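Local coordinates for protein putative oxygenase (Streptomyces viridochromogenes Tue57, PDB 4XAA) that is probably an iron- and 2-oxoglutarate-dependent oxygenase involved in orthosomycin antibiotic biosynthesis, crystallised here with nickel bound, at residues W57-E62 and V68-H73; S53-N58 and E76-A81. One frame throughout, in Å; residues are numbered along the deposited sequence.

Interaction 1 (W57-E62 and V68-H73); sequences WNFPVE and VLYRVH
A beta hairpin with a classic bulge pairs strands 56-59 and 68-72, Trp57 facing both Tyr70 and Arg71. Trp57 O takes two N-H groups, a straight bond from Tyr70 N (2.9 Å, 179° at the hydrogen) and a longer one from Arg71 N in the carbonyl plane, while Trp57 N returns a bond to Arg71 O. Beyond the bulge Phe59 and Val68 form a hydrogen-bonded pair, with Phe59 O 2.7 Å from Val68 N. On the face carrying Trp57 and Arg71, Arg71 CD lies over the indole, 3.4 Å from Trp57 CE3, and the six-membered ring of Trp57 forms an offset stack with His73 (planes 23° apart). The extended Arg71 chain brings NE to His73 ND1 (3.1 Å), a bond in the imidazole plane that helps to set the turn of this ring. Tyr70 CG sits between its backbone N and carbonyl carbon (chi1 62°), which lays the phenol ring over Trp57 O and CB. Farther along, Val68 CB packs against one face of Phe59, 3.4 Å from Phe59 CZ. The bulged hairpin forms one edge of the larger sheet in a double-stranded beta-helix, strand 56-59 outermost, with the Arg71 side chain about 6 Å from the nickel ion.

Interaction 2 (S53-N58 and E76-A81); sequences SDDYWN and EKQDWA
Direct hydrogen bonding between the two segments comes down to one pair of polar side chains: Gln78 NE2 donates to Asp55 OD2 over 2.8 Å. The oxygen lies in the plane of the Gln78 amide, but the nitrogen approaches from above the carboxylate, 51° out of its plane, and the two flat groups stand nearly perpendicular. A bend at chi2 (-60°) turns the Gln78 amide across the end of Asp55. Both groups also bond Asn74, in the loop after strand 68-72: Asn74 O accepts from Gln78 NE2, and Asn74 ND2 donates to Asp55 OD1, so that one residue grips carboxylate and amide alike.

A water supplies the second link, donating to Gln78 OE1 at 3.1 Å and hydrogen-bonding Ser53 OG. That hydroxyl also accepts from Asp55 N (3.2 Å), an ST turn, and the type I turn from Ser53 to Tyr56 is closed by Tyr56 N bonding to Ser53 O. The turn thus sets Asp55 and the water-binding hydroxyl toward the same glutamine.

Packing is slight: Gln78 OE1 comes within 4.1 Å of Tyr56 CE1, and ring and amide planes are 81° apart. Tyr56 continues to helix 29-47, its OH bonded to Leu42 O and its side chain touching Phe46, while Gln78 rests on Val72 of strand 68-72; the contact therefore ties the turn leading into strand 56-59 to the loop before helix 90-100.

Overall arrangement
Both contacts draw on segments that run into strand 56-59 and overlap at Trp57 and Asn58, though interaction 2 works through the residues just before them; their centres lie 12 Å apart, on the same side of the chain's centre. Along the chain the turn at 53-56 leads into strand 56-59, the hairpin returns through 68-72, and the loop at 76-81 follows before helix 90-100. They meet at His73, whose N is 2.7 Å from Asp55 O, a probable hydrogen bond, and at Val72, which packs on Gln78. Interaction 1 thus builds one edge of the larger sheet, next to strand 105-114, and interaction 2 fastens one end of that edge to the following loop beside helix 29-47.

Interaction 1 (W57-E62 and V68-H73)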
loop_
_atom_site.group_PDB
_atom_site.type_symbol
_atom_site.label_atom_id
_atom_site.label_comp_id
_atom_site.label_asym_id
_atom_site.label_seq_id
_atom_site.Cartn_x
_atom_site.Cartn_y
_atom_site.Cartn_z
ATOM N N TRP A 57 7.370 -12.652 -3.944
ATOM C CA TRP A 57 8.659 -11.958 -3.937
ATOM C C TRP A 57 9.310 -12.032 -2.575
ATOM O O TRP A 57 8.702 -11.650 -1.572
ATOM C CB TRP A 57 8.509 -10.489 -4.319
ATOM C CG TRP A 57 7.979 -10.260 -5.674
ATOM C CD1 TRP A 57 7.473 -11.190 -6.523
ATOM C CD2 TRP A 57 7.877 -9.001 -6.343
ATOM N NE1 TRP A 57 7.065 -10.592 -7.679
ATOM C CE2 TRP A 57 7.302 -9.246 -7.599
ATOM C CE3 TRP A 57 8.205 -7.684 -5.990
ATOM C CZ2 TRP A 57 7.052 -8.230 -8.519
ATOM C CZ3 TRP A 57 7.964 -6.676 -6.904
ATOM C CH2 TRP A 57 7.389 -6.955 -8.156
ATOM N N ASN A 58 10.560 -12.490 -2.559
ATOM C CA ASN A 58 11.292 -12.730 -1.324
ATOM C C ASN A 58 12.791 -12.444 -1.470
ATOM O O ASN A 58 13.336 -12.512 -2.569
ATOM C CB ASN A 58 11.082 -14.173 -0.875
ATOM C CG ASN A 58 11.588 -15.184 -1.903
ATOM O OD1 ASN A 58 12.740 -15.621 -1.849
ATOM N ND2 ASN A 58 10.730 -15.547 -2.848
ATOM N N PHE A 59 13.460 -12.108 -0.369
ATOM C CA PHE A 59 14.914 -12.063 -0.398
ATOM C C PHE A 59 15.507 -13.097 0.548
ATOM O O PHE A 59 14.897 -13.452 1.556
ATOM C CB PHE A 59 15.437 -10.662 -0.073
ATOM C CG PHE A 59 15.025 -10.134 1.276
ATOM C CD1 PHE A 59 15.767 -10.431 2.408
ATOM C CD2 PHE A 59 13.932 -9.292 1.403
ATOM C CE1 PHE A 59 15.409 -9.927 3.641
ATOM C CE2 PHE A 59 13.577 -8.790 2.630
ATOM C CZ PHE A 59 14.318 -9.105 3.749
ATOM N N PRO A 60 16.702 -13.600 0.213
ATOM C CA PRO A 60 17.338 -14.614 1.053
ATOM C C PRO A 60 18.179 -13.992 2.168
ATOM O O PRO A 60 18.718 -12.894 2.018
ATOM C CB PRO A 60 18.201 -15.369 0.058
ATOM C CG PRO A 60 18.637 -14.304 -0.887
ATOM C CD PRO A 60 17.487 -13.332 -1.002
ATOM N N VAL A 61 18.252 -14.702 3.287
ATOM C CA VAL A 61 19.031 -14.277 4.440
ATOM C C VAL A 61 20.186 -15.256 4.636
ATOM O O VAL A 61 20.077 -16.433 4.274
ATOM C CB VAL A 61 18.162 -14.211 5.714
ATOM C CG1 VAL A 61 18.891 -13.475 6.826
ATOM C CG2 VAL A 61 16.846 -13.519 5.416
ATOM N N GLU A 62 21.293 -14.776 5.189
ATOM C CA GLU A 62 22.450 -15.633 5.411
ATOM C C GLU A 62 22.135 -16.764 6.392
ATOM O O GLU A 62 21.598 -16.537 7.476
ATOM C CB GLU A 62 23.647 -14.814 5.913
ATOM C CG GLU A 62 24.290 -13.925 4.848
ATOM C CD GLU A 62 25.779 -14.209 4.654
ATOM O OE1 GLU A 62 26.449 -14.588 5.640
ATOM O OE2 GLU A 62 26.279 -14.058 3.513
ATOM N N VAL A 68 12.862 -14.181 3.246
ATOM C CA VAL A 68 11.860 -13.256 3.753
ATOM C C VAL A 68 10.891 -12.885 2.646
ATOM O O VAL A 68 11.273 -12.268 1.653
ATOM C CB VAL A 68 12.500 -11.976 4.334
ATOM C CG1 VAL A 68 11.434 -10.945 4.675
ATOM C CG2 VAL A 68 13.330 -12.311 5.560
ATOM N N LEU A 69 9.637 -13.281 2.825
ATOM C CA LEU A 69 8.557 -12.894 1.926
ATOM C C LEU A 69 8.215 -11.426 2.162
ATOM O O LEU A 69 8.065 -11.013 3.307
ATOM C CB LEU A 69 7.331 -13.784 2.154
ATOM C CG LEU A 69 6.109 -13.560 1.255
ATOM C CD1 LEU A 69 6.428 -13.895 -0.188
ATOM C CD2 LEU A 69 4.925 -14.372 1.757
ATOM N N TYR A 70 8.128 -10.630 1.097
ATOM C CA TYR A 70 7.732 -9.237 1.258
ATOM C C TYR A 70 6.637 -8.814 0.279
ATOM O O TYR A 70 6.074 -7.734 0.412
ATOM C CB TYR A 70 8.942 -8.300 1.138
ATOM C CG TYR A 70 9.665 -8.318 -0.190
ATOM C CD1 TYR A 70 9.272 -7.487 -1.233
ATOM C CD2 TYR A 70 10.762 -9.149 -0.394
ATOM C CE1 TYR A 70 9.942 -7.499 -2.449
ATOM C CE2 TYR A 70 11.430 -9.169 -1.595
ATOM C CZ TYR A 70 11.018 -8.344 -2.626
ATOM O OH TYR A 70 11.701 -8.359 -3.829
ATOM N N ARG A 71 6.309 -9.664 -0.687
ATOM C CA ARG A 71 5.199 -9.349 -1.576
ATOM C C ARG A 71 4.559 -10.570 -2.210
ATOM O O ARG A 71 5.220 -11.546 -2.535
ATOM C CB ARG A 71 5.648 -8.387 -2.675
ATOM C CG ARG A 71 4.526 -7.819 -3.512
ATOM C CD ARG A 71 5.110 -7.030 -4.623
ATOM N NE ARG A 71 4.166 -6.235 -5.403
ATOM C CZ ARG A 71 4.009 -4.921 -5.263
ATOM N NH1 ARG A 71 4.706 -4.241 -4.361
ATOM N NH2 ARG A 71 3.155 -4.278 -6.035
ATOM N N VAL A 72 3.245 -10.510 -2.338
ATOM C CA VAL A 72 2.526 -11.398 -3.215
ATOM C C VAL A 72 1.974 -10.556 -4.359
ATOM O O VAL A 72 1.125 -9.700 -4.162
ATOM C CB VAL A 72 1.413 -12.137 -2.503
ATOM C CG1 VAL A 72 0.798 -13.151 -3.449
ATOM C CG2 VAL A 72 1.957 -12.835 -1.277
ATOM N N HIS A 73 2.507 -10.790 -5.553
ATOM C CA HIS A 73 2.201 -9.993 -6.729
ATOM C C HIS A 73 0.995 -10.594 -7.396
ATOM O O HIS A 73 0.643 -11.735 -7.105
ATOM C CB HIS A 73 3.396 -9.974 -7.676
ATOM C CG HIS A 73 3.433 -8.801 -8.598
ATOM N ND1 HIS A 73 3.508 -7.499 -8.147
ATOM C CD2 HIS A 73 3.440 -8.732 -9.952
ATOM C CE1 HIS A 73 3.553 -6.677 -9.182
ATOM N NE2 HIS A 73 3.516 -7.402 -10.289
#

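Interaction 2 (S53-N58 and E76-A81)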
loop_
_atom_site.group_PDB
_atom_site.type_symbol
_atom_site.label_atom_id
_atom_site.label_comp_id
_atom_site.label_asym_id
_atom_site.label_seq_id
_atom_site.Cartn_x
_atom_site.Cartn_y
_atom_site.Cartn_z
ATOM N N SER A 53 6.896 -19.377 -5.729
ATOM C CA SER A 53 6.403 -19.056 -7.064
ATOM C C SER A 53 6.822 -17.655 -7.448
ATOM O O SER A 53 7.322 -16.890 -6.621
ATOM C CB SER A 53 4.874 -19.199 -7.141
ATOM O OG SER A 53 4.267 -18.107 -7.829
ATOM N N ASP A 54 6.593 -17.321 -8.707
ATOM C CA ASP A 54 7.049 -16.059 -9.247
ATOM C C ASP A 54 6.394 -14.878 -8.548
ATOM O O ASP A 54 7.054 -13.880 -8.271
ATOM C CB ASP A 54 6.789 -15.998 -10.748
ATOM C CG ASP A 54 7.648 -14.955 -11.441
ATOM O OD1 ASP A 54 8.865 -15.223 -11.632
ATOM O OD2 ASP A 54 7.103 -13.874 -11.788
ATOM N N ASP A 55 5.102 -14.999 -8.256
ATOM C CA ASP A 55 4.373 -13.939 -7.560
ATOM C C ASP A 55 4.742 -13.761 -6.083
ATOM O O ASP A 55 4.414 -12.733 -5.485
ATOM C CB ASP A 55 2.869 -14.177 -7.673
ATOM C CG ASP A 55 2.364 -13.972 -9.077
ATOM O OD1 ASP A 55 2.879 -13.043 -9.735
ATOM O OD2 ASP A 55 1.481 -14.752 -9.522
ATOM N N TYR A 56 5.409 -14.741 -5.484
ATOM C CA TYR A 56 5.876 -14.581 -4.104
ATOM C C TYR A 56 7.291 -13.974 -4.059
ATOM O O TYR A 56 8.288 -14.689 -4.143
ATOM C CB TYR A 56 5.855 -15.918 -3.374
ATOM C CG TYR A 56 4.482 -16.376 -2.936
ATOM C CD1 TYR A 56 3.489 -16.646 -3.863
ATOM C CD2 TYR A 56 4.185 -16.561 -1.595
ATOM C CE1 TYR A 56 2.250 -17.076 -3.468
ATOM C CE2 TYR A 56 2.931 -16.998 -1.189
ATOM C CZ TYR A 56 1.972 -17.253 -2.128
ATOM O OH TYR A 56 0.724 -17.687 -1.744
ATOM N N TRP A 57 7.370 -12.652 -3.944
ATOM C CA TRP A 57 8.659 -11.958 -3.937
ATOM C C TRP A 57 9.310 -12.032 -2.575
ATOM O O TRP A 57 8.702 -11.650 -1.572
ATOM C CB TRP A 57 8.509 -10.489 -4.319
ATOM C CG TRP A 57 7.979 -10.260 -5.674
ATOM C CD1 TRP A 57 7.473 -11.190 -6.523
ATOM C CD2 TRP A 57 7.877 -9.001 -6.343
ATOM N NE1 TRP A 57 7.065 -10.592 -7.679
ATOM C CE2 TRP A 57 7.302 -9.246 -7.599
ATOM C CE3 TRP A 57 8.205 -7.684 -5.990
ATOM C CZ2 TRP A 57 7.052 -8.230 -8.519
ATOM C CZ3 TRP A 57 7.964 -6.676 -6.904
ATOM C CH2 TRP A 57 7.389 -6.955 -8.156
ATOM N N ASN A 58 10.560 -12.490 -2.559
ATOM C CA ASN A 58 11.292 -12.730 -1.324
ATOM C C ASN A 58 12.791 -12.444 -1.470
ATOM O O ASN A 58 13.336 -12.512 -2.569
ATOM C CB ASN A 58 11.082 -14.173 -0.875
ATOM C CG ASN A 58 11.588 -15.184 -1.903
ATOM O OD1 ASN A 58 12.740 -15.621 -1.849
ATOM N ND2 ASN A 58 10.730 -15.547 -2.848
ATOM N N GLU A 76 -4.894 -10.538 -7.248
ATOM C CA GLU A 76 -6.240 -10.887 -7.702
ATOM C C GLU A 76 -6.277 -12.189 -8.497
ATOM O O GLU A 76 -7.348 -12.709 -8.804
ATOM C CB GLU A 76 -6.823 -9.746 -8.541
ATOM C CG GLU A 76 -6.406 -9.712 -10.008
ATOM C CD GLU A 76 -4.979 -9.256 -10.237
ATOM O OE1 GLU A 76 -4.202 -9.181 -9.262
ATOM O OE2 GLU A 76 -4.629 -8.969 -11.406
ATOM N N LYS A 77 -5.099 -12.714 -8.821
ATOM C CA LYS A 77 -4.987 -13.958 -9.584
ATOM C C LYS A 77 -4.723 -15.135 -8.673
ATOM O O LYS A 77 -4.689 -16.272 -9.126
ATOM C CB LYS A 77 -3.858 -13.873 -10.621
ATOM C CG LYS A 77 -4.304 -13.560 -12.009
ATOM C CD LYS A 77 -4.540 -12.105 -12.202
ATOM C CE LYS A 77 -4.749 -11.808 -13.684
ATOM N NZ LYS A 77 -5.627 -10.607 -13.860
ATOM N N GLN A 78 -4.502 -14.866 -7.394
ATOM C CA GLN A 78 -4.007 -15.907 -6.517
ATOM C C GLN A 78 -5.160 -16.765 -6.054
ATOM O O GLN A 78 -6.317 -16.376 -6.148
ATOM C CB GLN A 78 -3.251 -15.307 -5.330
ATOM C CG GLN A 78 -2.068 -14.426 -5.722
ATOM C CD GLN A 78 -0.994 -15.166 -6.530
ATOM O OE1 GLN A 78 -0.662 -16.314 -6.245
ATOM N NE2 GLN A 78 -0.455 -14.500 -7.547
ATOM N N ASP A 79 -4.847 -17.960 -5.586
ATOM C CA ASP A 79 -5.891 -18.857 -5.139
ATOM C C ASP A 79 -6.253 -18.573 -3.690
ATOM O O ASP A 79 -5.658 -19.149 -2.774
ATOM C CB ASP A 79 -5.463 -20.316 -5.294
ATOM C CG ASP A 79 -6.481 -21.275 -4.713
ATOM O OD1 ASP A 79 -7.663 -20.871 -4.560
ATOM O OD2 ASP A 79 -6.108 -22.424 -4.401
ATOM N N TRP A 80 -7.222 -17.688 -3.475
ATOM C CA TRP A 80 -7.715 -17.462 -2.125
ATOM C C TRP A 80 -9.153 -16.995 -2.114
ATOM O O TRP A 80 -9.550 -16.187 -1.281
ATOM C CB TRP A 80 -6.817 -16.471 -1.375
ATOM C CG TRP A 80 -6.666 -15.099 -1.948
ATOM C CD1 TRP A 80 -6.132 -14.760 -3.156
ATOM C CD2 TRP A 80 -6.975 -13.866 -1.286
ATOM N NE1 TRP A 80 -6.133 -13.394 -3.311
ATOM C CE2 TRP A 80 -6.632 -12.819 -2.170
ATOM C CE3 TRP A 80 -7.528 -13.545 -0.039
ATOM C CZ2 TRP A 80 -6.823 -11.469 -1.847
ATOM C CZ3 TRP A 80 -7.727 -12.200 0.281
ATOM C CH2 TRP A 80 -7.370 -11.180 -0.624
ATOM N N ALA A 81 -9.930 -17.518 -3.056
ATOM C CA ALA A 81 -11.379 -17.405 -3.022
ATOM C C ALA A 81 -11.879 -18.201 -1.821
ATOM O O ALA A 81 -11.293 -19.222 -1.469
ATOM C CB ALA A 81 -11.983 -17.922 -4.318
HETATM O O HOH W 1 1.790 -17.759 -7.405
#